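PDB 5CDD: structural polyprotein, VP2 from Israeli acute paralysis virus, which probably serves as a structural component of the virion shell, a jelly-roll capsid protein that assembles with its partner capsid proteins into pentamers. Local coordinates for residues Q7-P12 with S186-V191; I20-T25 with T163-P168; T25-K30 with S42-R47; N67-R72 with D146-T151; Y98-D103 with F154-L159. One frame throughout, in Å; residues are numbered along the deposited sequence.

Contact 1 (Q7-P12 with S186-V191); sequences QFLQRP and SNISLV
A small apolar contact, with no hydrogen bond between its segments, sets Leu9 and Gln10, where the N-terminal helix runs out, against Ile188, just past the corner at Asn187, in strand 188-193. The delta methyl of Ile188 does most of the touching. It lies anti to CA (chi2 169°), stretched away from its own backbone, and Ile188 CD1 meets Leu9 CB at 3.4 Å. From the next residue Gln10 CG reaches the same methyl, 3.6 Å from Ile188 CD1, so the one methyl touches both side chains. Farther along Leu9, CD1 lies 4.0 Å from Ile188 CG2, and Leu190 CD2 is a looser neighbour of Leu9 CD1 at 4.5 Å. The Gln10 amide crosses to the start of the other segment, where its NE2 is 3.8 Å from Ser186 CA; this NE2 also makes a weak hydrogen bond to Glu9 of a neighbouring chain. Ser186 itself turns its hydroxyl to Gln76. Leu65 touches both Leu9 and Leu190, and Leu71 packs on Ile188, so the apolar patch extends into the sheet. The arrangement belongs to a viral jelly roll in which an N-terminal helix packs beside strand 188-193, in the sheet that also holds strands 13-18, 68-81, 131-146 and 179-186.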
# COMPACT_ATOMS: atom_id res chain seq x y z
N GLN C 7 -24.68 58.45 -0.45
CA GLN C 7 -25.81 58.65 -1.35
C GLN C 7 -25.55 59.87 -2.23
O GLN C 7 -25.88 59.88 -3.42
CB GLN C 7 -27.09 58.86 -0.56
CG GLN C 7 -27.71 57.58 -0.03
CD GLN C 7 -27.98 56.58 -1.13
OE1 GLN C 7 -27.09 55.82 -1.53
NE2 GLN C 7 -29.20 56.58 -1.65
N PHE C 8 -24.97 60.91 -1.63
CA PHE C 8 -24.67 62.14 -2.34
C PHE C 8 -23.57 61.93 -3.38
O PHE C 8 -23.56 62.58 -4.42
CB PHE C 8 -24.24 63.22 -1.33
CG PHE C 8 -23.93 64.55 -1.95
CD1 PHE C 8 -22.67 64.81 -2.49
CD2 PHE C 8 -24.89 65.56 -1.99
CE1 PHE C 8 -22.38 66.05 -3.06
CE2 PHE C 8 -24.61 66.79 -2.56
CZ PHE C 8 -23.35 67.04 -3.10
N LEU C 9 -22.66 61.01 -3.08
CA LEU C 9 -21.56 60.72 -4.00
C LEU C 9 -22.04 59.91 -5.20
O LEU C 9 -21.35 59.83 -6.21
CB LEU C 9 -20.45 59.95 -3.27
CG LEU C 9 -19.76 60.69 -2.12
CD1 LEU C 9 -18.72 59.79 -1.49
CD2 LEU C 9 -19.12 61.97 -2.63
N GLN C 10 -23.23 59.32 -5.08
CA GLN C 10 -23.78 58.52 -6.16
C GLN C 10 -24.68 59.36 -7.06
O GLN C 10 -25.27 58.84 -8.02
CB GLN C 10 -24.57 57.34 -5.60
CG GLN C 10 -23.77 56.46 -4.66
CD GLN C 10 -24.49 55.17 -4.33
OE1 GLN C 10 -25.63 55.18 -3.88
NE2 GLN C 10 -23.81 54.05 -4.54
N ARG C 11 -24.79 60.64 -6.75
CA ARG C 11 -25.61 61.56 -7.53
C ARG C 11 -24.89 61.93 -8.82
O ARG C 11 -23.78 62.45 -8.79
CB ARG C 11 -25.91 62.83 -6.74
CG ARG C 11 -26.80 62.64 -5.54
CD ARG C 11 -27.03 63.97 -4.86
NE ARG C 11 -27.97 63.88 -3.75
CZ ARG C 11 -28.36 64.91 -3.02
NH1 ARG C 11 -27.88 66.13 -3.27
NH2 ARG C 11 -29.23 64.74 -2.03
N PRO C 12 -25.52 61.67 -9.98
CA PRO C 12 -24.91 62.00 -11.26
C PRO C 12 -24.70 63.51 -11.39
O PRO C 12 -25.56 64.28 -10.97
CB PRO C 12 -25.93 61.49 -12.28
CG PRO C 12 -26.57 60.34 -11.57
CD PRO C 12 -26.76 60.90 -10.18
N SER C 186 -20.01 54.61 -7.28
CA SER C 186 -20.77 53.46 -6.82
C SER C 186 -19.79 52.56 -6.08
O SER C 186 -18.58 52.70 -6.24
CB SER C 186 -21.40 52.72 -8.00
OG SER C 186 -20.42 52.22 -8.88
N ASN C 187 -20.30 51.64 -5.26
CA ASN C 187 -19.44 50.74 -4.49
C ASN C 187 -18.55 51.55 -3.57
O ASN C 187 -17.41 51.17 -3.29
CB ASN C 187 -18.57 49.91 -5.42
CG ASN C 187 -19.08 48.51 -5.58
OD1 ASN C 187 -20.22 48.30 -5.98
ND2 ASN C 187 -18.24 47.53 -5.27
N ILE C 188 -19.08 52.67 -3.09
CA ILE C 188 -18.34 53.56 -2.22
C ILE C 188 -17.98 53.00 -0.86
O ILE C 188 -18.80 52.36 -0.19
CB ILE C 188 -19.11 54.87 -2.01
CG1 ILE C 188 -19.54 55.44 -3.36
CG2 ILE C 188 -18.23 55.86 -1.26
CD1 ILE C 188 -20.51 56.57 -3.25
N SER C 189 -16.74 53.24 -0.46
CA SER C 189 -16.22 52.81 0.82
C SER C 189 -15.49 54.03 1.40
O SER C 189 -14.45 54.44 0.88
CB SER C 189 -15.24 51.65 0.63
OG SER C 189 -14.75 51.20 1.88
N LEU C 190 -16.04 54.61 2.46
CA LEU C 190 -15.47 55.81 3.07
C LEU C 190 -15.06 55.55 4.52
O LEU C 190 -15.92 55.33 5.37
CB LEU C 190 -16.51 56.93 3.00
CG LEU C 190 -16.09 58.40 2.98
CD1 LEU C 190 -15.06 58.66 1.89
CD2 LEU C 190 -17.34 59.23 2.74
N VAL C 191 -13.85 55.75 4.87
CA VAL C 191 -13.41 55.50 6.08
C VAL C 191 -12.31 56.19 6.62
O VAL C 191 -11.63 56.48 6.03
CB VAL C 191 -12.97 54.14 6.23
CG1 VAL C 191 -13.92 53.27 5.86
CG2 VAL C 191 -11.96 53.67 5.39

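Contact 2 (I20-T25 with T163-P168)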
# COMPACT_ATOMS: atom_id res chain seq x y z
N ILE C 20 -19.57 68.53 -30.89
CA ILE C 20 -18.92 68.01 -32.09
C ILE C 20 -19.50 68.69 -33.33
O ILE C 20 -20.71 68.65 -33.56
CB ILE C 20 -19.13 66.49 -32.23
CG1 ILE C 20 -18.74 65.78 -30.93
CG2 ILE C 20 -18.32 65.96 -33.39
CD1 ILE C 20 -17.28 65.90 -30.56
N ILE C 21 -18.63 69.31 -34.12
CA ILE C 21 -19.06 70.00 -35.34
C ILE C 21 -18.63 69.24 -36.59
O ILE C 21 -17.43 69.05 -36.83
CB ILE C 21 -18.49 71.43 -35.39
CG1 ILE C 21 -19.01 72.23 -34.19
CG2 ILE C 21 -18.88 72.10 -36.69
CD1 ILE C 21 -18.54 73.67 -34.14
N ALA C 22 -19.61 68.81 -37.37
CA ALA C 22 -19.37 68.06 -38.60
C ALA C 22 -18.19 68.59 -39.40
O ALA C 22 -17.50 67.83 -40.08
CB ALA C 22 -20.63 68.05 -39.45
N GLY C 23 -17.97 69.90 -39.33
CA GLY C 23 -16.87 70.53 -40.05
C GLY C 23 -15.73 69.66 -39.51
O GLY C 23 -15.48 69.64 -38.31
N THR C 24 -15.05 68.96 -40.40
CA THR C 24 -13.94 68.09 -40.04
C THR C 24 -12.62 68.86 -40.18
O THR C 24 -11.74 68.47 -40.94
CB THR C 24 -13.87 66.80 -40.93
OG1 THR C 24 -13.30 67.12 -42.20
CG2 THR C 24 -15.27 66.23 -41.15
N THR C 25 -12.49 69.95 -39.42
CA THR C 25 -11.28 70.78 -39.50
C THR C 25 -10.20 70.73 -38.41
O THR C 25 -9.01 70.69 -38.72
CB THR C 25 -11.73 72.24 -39.66
OG1 THR C 25 -12.60 72.35 -40.80
CG2 THR C 25 -10.53 73.16 -39.85
N THR C 163 -14.30 56.98 -36.50
CA THR C 163 -14.44 57.45 -37.87
C THR C 163 -14.59 58.96 -37.86
O THR C 163 -14.92 59.55 -36.83
CB THR C 163 -15.70 56.87 -38.54
OG1 THR C 163 -16.87 57.41 -37.90
CG2 THR C 163 -15.72 55.36 -38.42
N PRO C 164 -14.34 59.61 -39.01
CA PRO C 164 -14.46 61.07 -39.08
C PRO C 164 -15.94 61.46 -38.98
O PRO C 164 -16.81 60.70 -39.41
CB PRO C 164 -13.87 61.40 -40.44
CG PRO C 164 -14.26 60.20 -41.25
CD PRO C 164 -13.94 59.06 -40.31
N VAL C 165 -16.22 62.62 -38.40
CA VAL C 165 -17.61 63.07 -38.28
C VAL C 165 -18.12 63.47 -39.66
O VAL C 165 -17.67 64.47 -40.23
CB VAL C 165 -17.73 64.27 -37.32
CG1 VAL C 165 -19.19 64.62 -37.11
CG2 VAL C 165 -17.07 63.94 -35.99
N LEU C 166 -19.06 62.69 -40.18
CA LEU C 166 -19.62 62.94 -41.50
C LEU C 166 -20.88 63.80 -41.48
O LEU C 166 -21.90 63.42 -40.90
CB LEU C 166 -19.92 61.61 -42.19
CG LEU C 166 -18.72 60.68 -42.39
CD1 LEU C 166 -19.19 59.33 -42.91
CD2 LEU C 166 -17.72 61.32 -43.34
N GLY C 167 -20.81 64.97 -42.12
CA GLY C 167 -21.95 65.86 -42.19
C GLY C 167 -22.17 66.31 -43.63
O GLY C 167 -21.38 65.95 -44.50
N PRO C 168 -23.24 67.08 -43.90
CA PRO C 168 -23.49 67.53 -45.28
C PRO C 168 -22.47 68.57 -45.71
O PRO C 168 -22.00 69.36 -44.90
CB PRO C 168 -24.90 68.10 -45.19
CG PRO C 168 -24.93 68.70 -43.81
CD PRO C 168 -24.27 67.59 -42.98
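The loops that follow strands 13-18 and 155-161, the BC and HI loops of a viral jelly roll, meet at one end of the sandwich, with Val165 reaching toward Ile20 and Ala22. Both branches of the valine are used. Val165 CG2 faces the gamma methyl of Ile20, 3.5 Å from Ile20 CG2, while CG1, anti to the backbone N (chi1 -175°), comes 3.8 Å from Ala22 CA. The Ile20 and Val165 side chains cross at a slant. Two residues on, the Ala22 methyl rests on bare backbone, with Ala22 CB 3.7 Å from Gly167 CA, where glycine puts no side chain in its way. Polar groups add no bond between the segments: Ala22 O and Val165 O, both acceptors, lie 3.4 Å apart, and the Val165 carbonyl oxygen is also approached by the methyl of Thr24. Ala22 pairs by backbone with Ser175, farther along the HI loop, and Leu166 with Ala88 of the DE loop. A neighbouring chain packs on the 163-168 segment, its Ser257 touching both Pro164 and Leu166. Apolar side chains between irregular loops, with a backbone link to the DE loop, are part of this end of the jelly-roll sandwich.

Contact 3 (T25-K30 with S42-R47). Unlike the reference sequence in segment 25-30: Ala29 (reference Asn).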
# COMPACT_ATOMS: atom_id res chain seq x y z
N THR C 25 -12.49 69.95 -39.42
CA THR C 25 -11.28 70.78 -39.50
C THR C 25 -10.20 70.73 -38.41
O THR C 25 -9.01 70.69 -38.72
CB THR C 25 -11.73 72.24 -39.66
OG1 THR C 25 -12.60 72.35 -40.80
CG2 THR C 25 -10.53 73.16 -39.85
N ALA C 26 -10.61 70.74 -37.15
CA ALA C 26 -9.65 70.71 -36.04
C ALA C 26 -9.36 69.30 -35.57
O ALA C 26 -9.93 68.34 -36.10
CB ALA C 26 -10.18 71.54 -34.89
N ASP C 27 -8.47 69.16 -34.59
CA ASP C 27 -8.16 67.84 -34.03
C ASP C 27 -9.34 67.45 -33.15
O ASP C 27 -9.21 66.70 -32.19
CB ASP C 27 -6.87 67.86 -33.21
CG ASP C 27 -5.62 67.84 -34.08
OD1 ASP C 27 -5.72 67.47 -35.27
OD2 ASP C 27 -4.53 68.20 -33.58
N ALA C 28 -10.50 67.99 -33.52
CA ALA C 28 -11.74 67.73 -32.81
C ALA C 28 -12.36 66.45 -33.36
O ALA C 28 -13.01 65.70 -32.64
CB ALA C 28 -12.70 68.90 -33.02
N ALA C 29 -12.14 66.22 -34.66
CA ALA C 29 -12.67 65.03 -35.32
C ALA C 29 -11.54 64.10 -35.74
O ALA C 29 -11.80 63.03 -36.30
CB ALA C 29 -13.52 65.44 -36.54
N LYS C 30 -10.30 64.51 -35.47
CA LYS C 30 -9.12 63.72 -35.77
C LYS C 30 -9.62 62.33 -35.36
O LYS C 30 -10.05 62.14 -34.22
CB LYS C 30 -7.92 64.29 -35.02
CG LYS C 30 -6.68 64.57 -35.86
CD LYS C 30 -6.00 63.29 -36.32
CE LYS C 30 -4.52 63.23 -35.92
NZ LYS C 30 -3.83 62.05 -36.51
N SER C 42 1.33 60.98 -31.20
CA SER C 42 0.48 60.21 -30.30
C SER C 42 -0.95 60.21 -30.82
O SER C 42 -1.26 60.89 -31.80
CB SER C 42 0.50 60.82 -28.90
OG SER C 42 1.83 60.90 -28.41
N GLN C 43 -1.80 59.44 -30.17
CA GLN C 43 -3.20 59.34 -30.55
C GLN C 43 -3.94 60.57 -30.02
O GLN C 43 -3.76 60.97 -28.87
CB GLN C 43 -3.79 58.07 -29.94
CG GLN C 43 -4.87 57.39 -30.77
CD GLN C 43 -4.35 56.89 -32.11
OE1 GLN C 43 -4.15 57.67 -33.03
NE2 GLN C 43 -4.13 55.59 -32.21
N LYS C 44 -4.75 61.19 -30.88
CA LYS C 44 -5.51 62.37 -30.49
C LYS C 44 -6.89 61.99 -29.97
O LYS C 44 -7.56 61.12 -30.53
CB LYS C 44 -5.66 63.33 -31.68
CG LYS C 44 -4.36 63.93 -32.19
CD LYS C 44 -3.73 64.87 -31.18
CE LYS C 44 -2.40 65.42 -31.67
NZ LYS C 44 -1.38 64.34 -31.86
N TYR C 45 -7.32 62.65 -28.90
CA TYR C 45 -8.63 62.38 -28.31
C TYR C 45 -9.49 63.64 -28.24
O TYR C 45 -8.97 64.76 -28.22
CB TYR C 45 -8.46 61.82 -26.89
CG TYR C 45 -7.54 62.64 -26.02
CD1 TYR C 45 -6.16 62.42 -26.05
CD2 TYR C 45 -8.04 63.64 -25.19
CE1 TYR C 45 -5.30 63.19 -25.26
CE2 TYR C 45 -7.19 64.41 -24.41
CZ TYR C 45 -5.82 64.18 -24.45
OH TYR C 45 -4.98 64.93 -23.67
N VAL C 46 -10.80 63.44 -28.20
CA VAL C 46 -11.75 64.55 -28.13
C VAL C 46 -11.72 65.18 -26.74
O VAL C 46 -11.89 66.39 -26.60
CB VAL C 46 -13.18 64.07 -28.42
CG1 VAL C 46 -14.16 65.22 -28.25
CG2 VAL C 46 -13.26 63.52 -29.83
N ARG C 47 -11.51 64.35 -25.73
CA ARG C 47 -11.47 64.82 -24.35
C ARG C 47 -10.99 63.68 -23.46
O ARG C 47 -11.17 62.51 -23.80
CB ARG C 47 -12.87 65.27 -23.91
CG ARG C 47 -12.88 66.17 -22.68
CD ARG C 47 -12.19 67.50 -22.96
NE ARG C 47 -12.76 68.18 -24.12
CZ ARG C 47 -13.99 68.70 -24.16
NH1 ARG C 47 -14.79 68.61 -23.10
NH2 ARG C 47 -14.42 69.30 -25.26
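Lys44 and Val46 lie beside Asp27, Ala28 and Lys30 where the long BC loop of the jelly roll, between strands 13-18 and 47-51, doubles back on itself; no hydrogen bond joins the two segments. Ser42 takes part through its carbonyl oxygen, which receives a weak bond from Lys44 NZ at 3.5 Å. Gln43 starts away from the contact, and its OE1 accepts from the backbone N of Ser33. Lys44 then carries most of the meeting. Its aliphatic part slants across that of Lys30, with Lys44 CG 3.8 Å from Lys30 CE and the two CB atoms, Lys30 CB and Lys44 CB, 4.1 Å apart. The Lys30 ammonium goes to Ser33 OG. Farther along Lys44, CE lies 4.0 Å from Asp27 OD2, whereas Lys44 NZ is 5.3 Å from Asp27 OD2, too far for a salt bridge. Lys30 NZ and Lys44 NZ are 5.7 Å apart, and the carboxylate may still ease the nearness of these two like charges. The Tyr45 ring meets that of Tyr158, on strand 155-161. Val46 bonds through its backbone to Leu159 of the same strand, and one branch of its side chain faces the other segment: Val46 CG2, anti to the carbonyl carbon and beside the backbone N, touches Ala28 O at 3.6 Å.

Contact 4 (N67-R72 with D146-T151); sequences NFKYLR and DLVTGT
Lys69 and Asp146 supply the charged part of the contact. The lysine chain bends at chi2 (62°) and then runs straight, and Lys69 NZ meets Asp146 OD2 at 3.0 Å on its syn side, close to the carboxylate plane. A weak bond, also from Lys69 NZ, to Asp146 OD1 completes the salt bridge. OD1 also works within its own segment: Thr149 N donates to Asp146 OD1 at 2.7 Å from well above the carboxylate plane, an Asx motif that fixes the carboxylate at the head of the turn. Among backbone bonds, Leu147 N gives a nearly straight one to Lys69 O at 2.9 Å (161°), beside the antiparallel, non-hydrogen-bonded pair of Tyr70 and Asp146. In jelly-roll terms this is the start of the D strand pairing with the last residue of the G strand, just as the chain leaves for the GH loop. The apolar part centres on Leu147, whose two methyls separate: CD2 goes to Leu71, 3.5 Å from Leu71 CB, and CD1 to Phe68, 3.8 Å from Phe68 CB. Leu190 and Leu65 pack on the same leucine. Val148 crosses the lysine chain at about a right angle, its CG2 3.9 Å from Lys69 CD, while Lys69 CG sits over the centre of the Tyr70 ring.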
# COMPACT_ATOMS: atom_id res chain seq x y z
N ASN C 67 -12.64 65.65 5.71
CA ASN C 67 -12.28 65.08 7.00
C ASN C 67 -12.28 63.56 6.98
O ASN C 67 -12.28 62.91 8.02
CB ASN C 67 -13.21 65.59 8.10
CG ASN C 67 -13.05 67.08 8.34
OD1 ASN C 67 -11.97 67.54 8.73
ND2 ASN C 67 -14.11 67.83 8.11
N PHE C 68 -12.29 63.00 5.77
CA PHE C 68 -12.24 61.55 5.58
C PHE C 68 -10.89 61.25 4.94
O PHE C 68 -10.39 62.03 4.13
CB PHE C 68 -13.38 61.07 4.69
CG PHE C 68 -14.60 60.65 5.45
CD1 PHE C 68 -14.54 59.56 6.32
CD2 PHE C 68 -15.80 61.33 5.30
CE1 PHE C 68 -15.67 59.16 7.03
CE2 PHE C 68 -16.93 60.94 6.01
CZ PHE C 68 -16.87 59.85 6.87
N LYS C 69 -10.30 60.11 5.29
CA LYS C 69 -8.98 59.76 4.77
C LYS C 69 -8.93 58.85 3.55
O LYS C 69 -8.26 59.17 2.57
CB LYS C 69 -8.14 59.15 5.89
CG LYS C 69 -6.71 58.80 5.49
CD LYS C 69 -5.94 60.04 5.07
CE LYS C 69 -4.50 59.70 4.77
NZ LYS C 69 -3.72 60.91 4.40
N TYR C 70 -9.64 57.73 3.60
CA TYR C 70 -9.62 56.78 2.48
C TYR C 70 -10.94 56.55 1.77
O TYR C 70 -12.00 56.50 2.40
CB TYR C 70 -9.05 55.45 2.96
CG TYR C 70 -7.65 55.54 3.51
CD1 TYR C 70 -6.59 55.91 2.70
CD2 TYR C 70 -7.40 55.28 4.86
CE1 TYR C 70 -5.29 56.02 3.21
CE2 TYR C 70 -6.11 55.38 5.38
CZ TYR C 70 -5.06 55.75 4.55
OH TYR C 70 -3.79 55.86 5.06
N LEU C 71 -10.86 56.38 0.46
CA LEU C 71 -12.03 56.13 -0.37
C LEU C 71 -11.77 54.97 -1.31
O LEU C 71 -10.65 54.77 -1.78
CB LEU C 71 -12.36 57.38 -1.20
CG LEU C 71 -13.46 57.23 -2.25
CD1 LEU C 71 -14.80 56.97 -1.57
CD2 LEU C 71 -13.53 58.49 -3.09
N ARG C 72 -12.82 54.19 -1.57
CA ARG C 72 -12.74 53.05 -2.47
C ARG C 72 -14.04 53.11 -3.27
O ARG C 72 -15.12 53.22 -2.68
CB ARG C 72 -12.67 51.75 -1.68
CG ARG C 72 -12.34 50.53 -2.52
CD ARG C 72 -12.60 49.24 -1.75
NE ARG C 72 -12.24 48.07 -2.54
CZ ARG C 72 -10.99 47.68 -2.78
NH1 ARG C 72 -9.97 48.38 -2.29
NH2 ARG C 72 -10.75 46.60 -3.52
N ASP C 146 -6.23 57.84 -1.33
CA ASP C 146 -5.98 58.84 -0.30
C ASP C 146 -6.67 60.14 -0.68
O ASP C 146 -6.25 60.83 -1.61
CB ASP C 146 -4.48 59.09 -0.15
CG ASP C 146 -4.13 59.85 1.11
OD1 ASP C 146 -4.71 60.95 1.32
OD2 ASP C 146 -3.29 59.36 1.88
N LEU C 147 -7.74 60.48 0.04
CA LEU C 147 -8.50 61.69 -0.23
C LEU C 147 -7.74 62.97 0.10
O LEU C 147 -7.88 63.98 -0.59
CB LEU C 147 -9.82 61.67 0.54
CG LEU C 147 -10.80 60.53 0.21
CD1 LEU C 147 -11.93 60.54 1.23
CD2 LEU C 147 -11.35 60.70 -1.20
N VAL C 148 -6.92 62.94 1.14
CA VAL C 148 -6.18 64.12 1.54
C VAL C 148 -5.00 64.44 0.63
O VAL C 148 -4.73 65.60 0.34
CB VAL C 148 -5.67 63.99 3.00
CG1 VAL C 148 -4.98 65.25 3.43
CG2 VAL C 148 -6.82 63.71 3.92
N THR C 149 -4.30 63.40 0.16
CA THR C 149 -3.15 63.58 -0.71
C THR C 149 -3.53 63.89 -2.16
O THR C 149 -2.82 64.63 -2.84
CB THR C 149 -2.25 62.33 -0.67
OG1 THR C 149 -1.51 62.31 0.55
CG2 THR C 149 -1.30 62.31 -1.86
N GLY C 150 -4.64 63.32 -2.62
CA GLY C 150 -5.11 63.55 -3.98
C GLY C 150 -4.11 63.50 -5.12
O GLY C 150 -4.24 64.25 -6.08
N THR C 151 -3.11 62.62 -5.03
CA THR C 151 -2.13 62.49 -6.10
C THR C 151 -2.14 61.06 -6.60
O THR C 151 -1.21 60.61 -7.28
CB THR C 151 -0.71 62.82 -5.62
OG1 THR C 151 -0.35 61.94 -4.54
CG2 THR C 151 -0.63 64.26 -5.17

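Contact 5 (Y98-D103 with F154-L159); sequences YDDKVD and FVQLYL
Tyr98 and Phe154 form the close-packed end of the contact. The tyrosine CG lies anti to its carbonyl carbon (chi1 -65°), and the ring covers the Phe154 backbone and the root of its side chain, with Tyr98 CZ 3.4 Å from Phe154 CB. Phe154 O lies over one face of that ring, offset toward the rim, and also accepts from Tyr98 N at 2.8 Å, a bond that reaches it from above the carbonyl plane. The phenol oxygen is held beyond the contact by Ser140 OG and Phe141 N. Here the E strand of the jelly roll gives way to the EF loop, which starts with a type I turn, Tyr98 to Lys101, against the H strand 155-161; Phe154 and Val155 both face Leu51 in a classic beta bulge. Asp99 is also buried: Ser96 and Ser107 bond its carboxylate, and Tyr158 OH adds a weak bond to Asp99 OD2 at 3.3 Å. The solvent side is at exposed Asp100, which makes no hydrogen bond across the contact. Its carboxylate crosses the Gln156 amide, their planes 70° apart, and although Asp100 OD1 is 3.1 Å from Gln156 NE2 the angle is poor; that NE2 bonds Thr50 OG1 instead. Past the turn, Lys101 and Asp103 make backbone bonds to a neighbouring chain.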
# COMPACT_ATOMS: atom_id res chain seq x y z
N TYR C 98 -3.89 53.63 -14.62
CA TYR C 98 -2.52 54.12 -14.52
C TYR C 98 -1.87 54.31 -15.88
O TYR C 98 -0.68 54.05 -16.05
CB TYR C 98 -1.68 53.14 -13.70
CG TYR C 98 -2.12 53.02 -12.26
CD1 TYR C 98 -1.71 53.95 -11.31
CD2 TYR C 98 -2.97 51.99 -11.85
CE1 TYR C 98 -2.13 53.86 -9.98
CE2 TYR C 98 -3.41 51.90 -10.53
CZ TYR C 98 -2.99 52.84 -9.60
OH TYR C 98 -3.42 52.75 -8.29
N ASP C 99 -2.65 54.78 -16.85
CA ASP C 99 -2.14 54.98 -18.20
C ASP C 99 -0.96 55.95 -18.24
O ASP C 99 -0.10 55.87 -19.12
CB ASP C 99 -3.24 55.51 -19.11
CG ASP C 99 -2.83 55.54 -20.57
OD1 ASP C 99 -2.72 54.45 -21.17
OD2 ASP C 99 -2.60 56.64 -21.11
N ASP C 100 -0.92 56.87 -17.28
CA ASP C 100 0.13 57.86 -17.21
C ASP C 100 1.19 57.53 -16.16
O ASP C 100 2.11 58.31 -15.93
CB ASP C 100 -0.48 59.23 -16.89
CG ASP C 100 -1.34 59.20 -15.64
OD1 ASP C 100 -2.29 58.39 -15.57
OD2 ASP C 100 -1.07 59.99 -14.71
N LYS C 101 1.05 56.37 -15.52
CA LYS C 101 1.99 55.95 -14.49
C LYS C 101 2.79 54.72 -14.91
O LYS C 101 3.36 54.03 -14.07
CB LYS C 101 1.23 55.63 -13.20
CG LYS C 101 0.29 56.73 -12.72
CD LYS C 101 1.04 57.94 -12.19
CE LYS C 101 0.07 58.97 -11.64
NZ LYS C 101 -0.80 58.43 -10.55
N VAL C 102 2.82 54.44 -16.21
CA VAL C 102 3.55 53.29 -16.71
C VAL C 102 4.44 53.64 -17.90
O VAL C 102 4.36 54.75 -18.44
CB VAL C 102 2.59 52.16 -17.15
CG1 VAL C 102 1.80 51.66 -15.96
CG2 VAL C 102 1.66 52.66 -18.24
N ASP C 103 5.28 52.70 -18.30
CA ASP C 103 6.18 52.89 -19.44
C ASP C 103 5.38 53.45 -20.62
O ASP C 103 4.32 52.92 -20.97
CB ASP C 103 6.81 51.54 -19.82
CG ASP C 103 7.69 51.64 -21.06
OD1 ASP C 103 8.59 52.51 -21.08
OD2 ASP C 103 7.49 50.84 -22.00
N PHE C 154 -5.96 56.73 -10.30
CA PHE C 154 -5.59 55.42 -10.83
C PHE C 154 -6.14 55.03 -12.20
O PHE C 154 -5.84 53.94 -12.69
CB PHE C 154 -5.99 54.36 -9.81
CG PHE C 154 -7.39 54.49 -9.31
CD1 PHE C 154 -8.47 54.11 -10.11
CD2 PHE C 154 -7.65 55.03 -8.05
CE1 PHE C 154 -9.78 54.26 -9.65
CE2 PHE C 154 -8.95 55.18 -7.59
CZ PHE C 154 -10.02 54.79 -8.39
N VAL C 155 -6.93 55.89 -12.83
CA VAL C 155 -7.47 55.54 -14.14
C VAL C 155 -7.74 56.76 -15.01
O VAL C 155 -8.18 57.80 -14.52
CB VAL C 155 -8.78 54.71 -13.99
CG1 VAL C 155 -9.82 55.52 -13.24
CG2 VAL C 155 -9.29 54.30 -15.36
N GLN C 156 -7.44 56.63 -16.30
CA GLN C 156 -7.65 57.71 -17.25
C GLN C 156 -8.77 57.34 -18.22
O GLN C 156 -8.79 56.24 -18.76
CB GLN C 156 -6.37 57.96 -18.05
CG GLN C 156 -5.16 58.32 -17.20
CD GLN C 156 -5.43 59.51 -16.30
OE1 GLN C 156 -5.81 60.58 -16.77
NE2 GLN C 156 -5.24 59.33 -15.00
N LEU C 157 -9.69 58.27 -18.43
CA LEU C 157 -10.81 58.04 -19.33
C LEU C 157 -10.59 58.84 -20.62
O LEU C 157 -10.21 60.01 -20.58
CB LEU C 157 -12.12 58.47 -18.67
CG LEU C 157 -13.40 58.19 -19.46
CD1 LEU C 157 -13.49 56.71 -19.80
CD2 LEU C 157 -14.60 58.62 -18.63
N TYR C 158 -10.83 58.20 -21.76
CA TYR C 158 -10.63 58.84 -23.05
C TYR C 158 -11.83 58.69 -23.99
O TYR C 158 -12.55 57.70 -23.94
CB TYR C 158 -9.39 58.26 -23.74
CG TYR C 158 -8.08 58.56 -23.04
CD1 TYR C 158 -7.53 59.84 -23.07
CD2 TYR C 158 -7.39 57.56 -22.36
CE1 TYR C 158 -6.32 60.12 -22.43
CE2 TYR C 158 -6.18 57.82 -21.72
CZ TYR C 158 -5.65 59.11 -21.76
OH TYR C 158 -4.45 59.38 -21.13
N LEU C 159 -12.01 59.68 -24.86
CA LEU C 159 -13.09 59.67 -25.85
C LEU C 159 -12.43 59.84 -27.22
O LEU C 159 -12.00 60.94 -27.58
CB LEU C 159 -14.08 60.81 -25.60
CG LEU C 159 -15.26 60.89 -26.57
CD1 LEU C 159 -16.06 59.60 -26.54
CD2 LEU C 159 -16.14 62.07 -26.20

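Starting at the N terminus, contact 1 closes the widest loop, joining the first helix to the final strand and enclosing the other four. Contact 2 comes next, tying the BC loop to the HI loop on the other side of the chain's centre, about 37 Å from contact 1 between centres. It encloses contacts 3, 4 and 5. Contact 3 closes a short loop within the BC loop, sharing Thr25 with contact 2 and touching it through Ile20 and Val46; contacts 4 and 5 follow and cross, their segments alternating along the chain. Contact 4 adjoins contact 1 where strands 68-81 and 188-193 pair, whereas contact 5 lies on the opposing sheet and reaches contact 3 through Val46, Arg47 and Leu159.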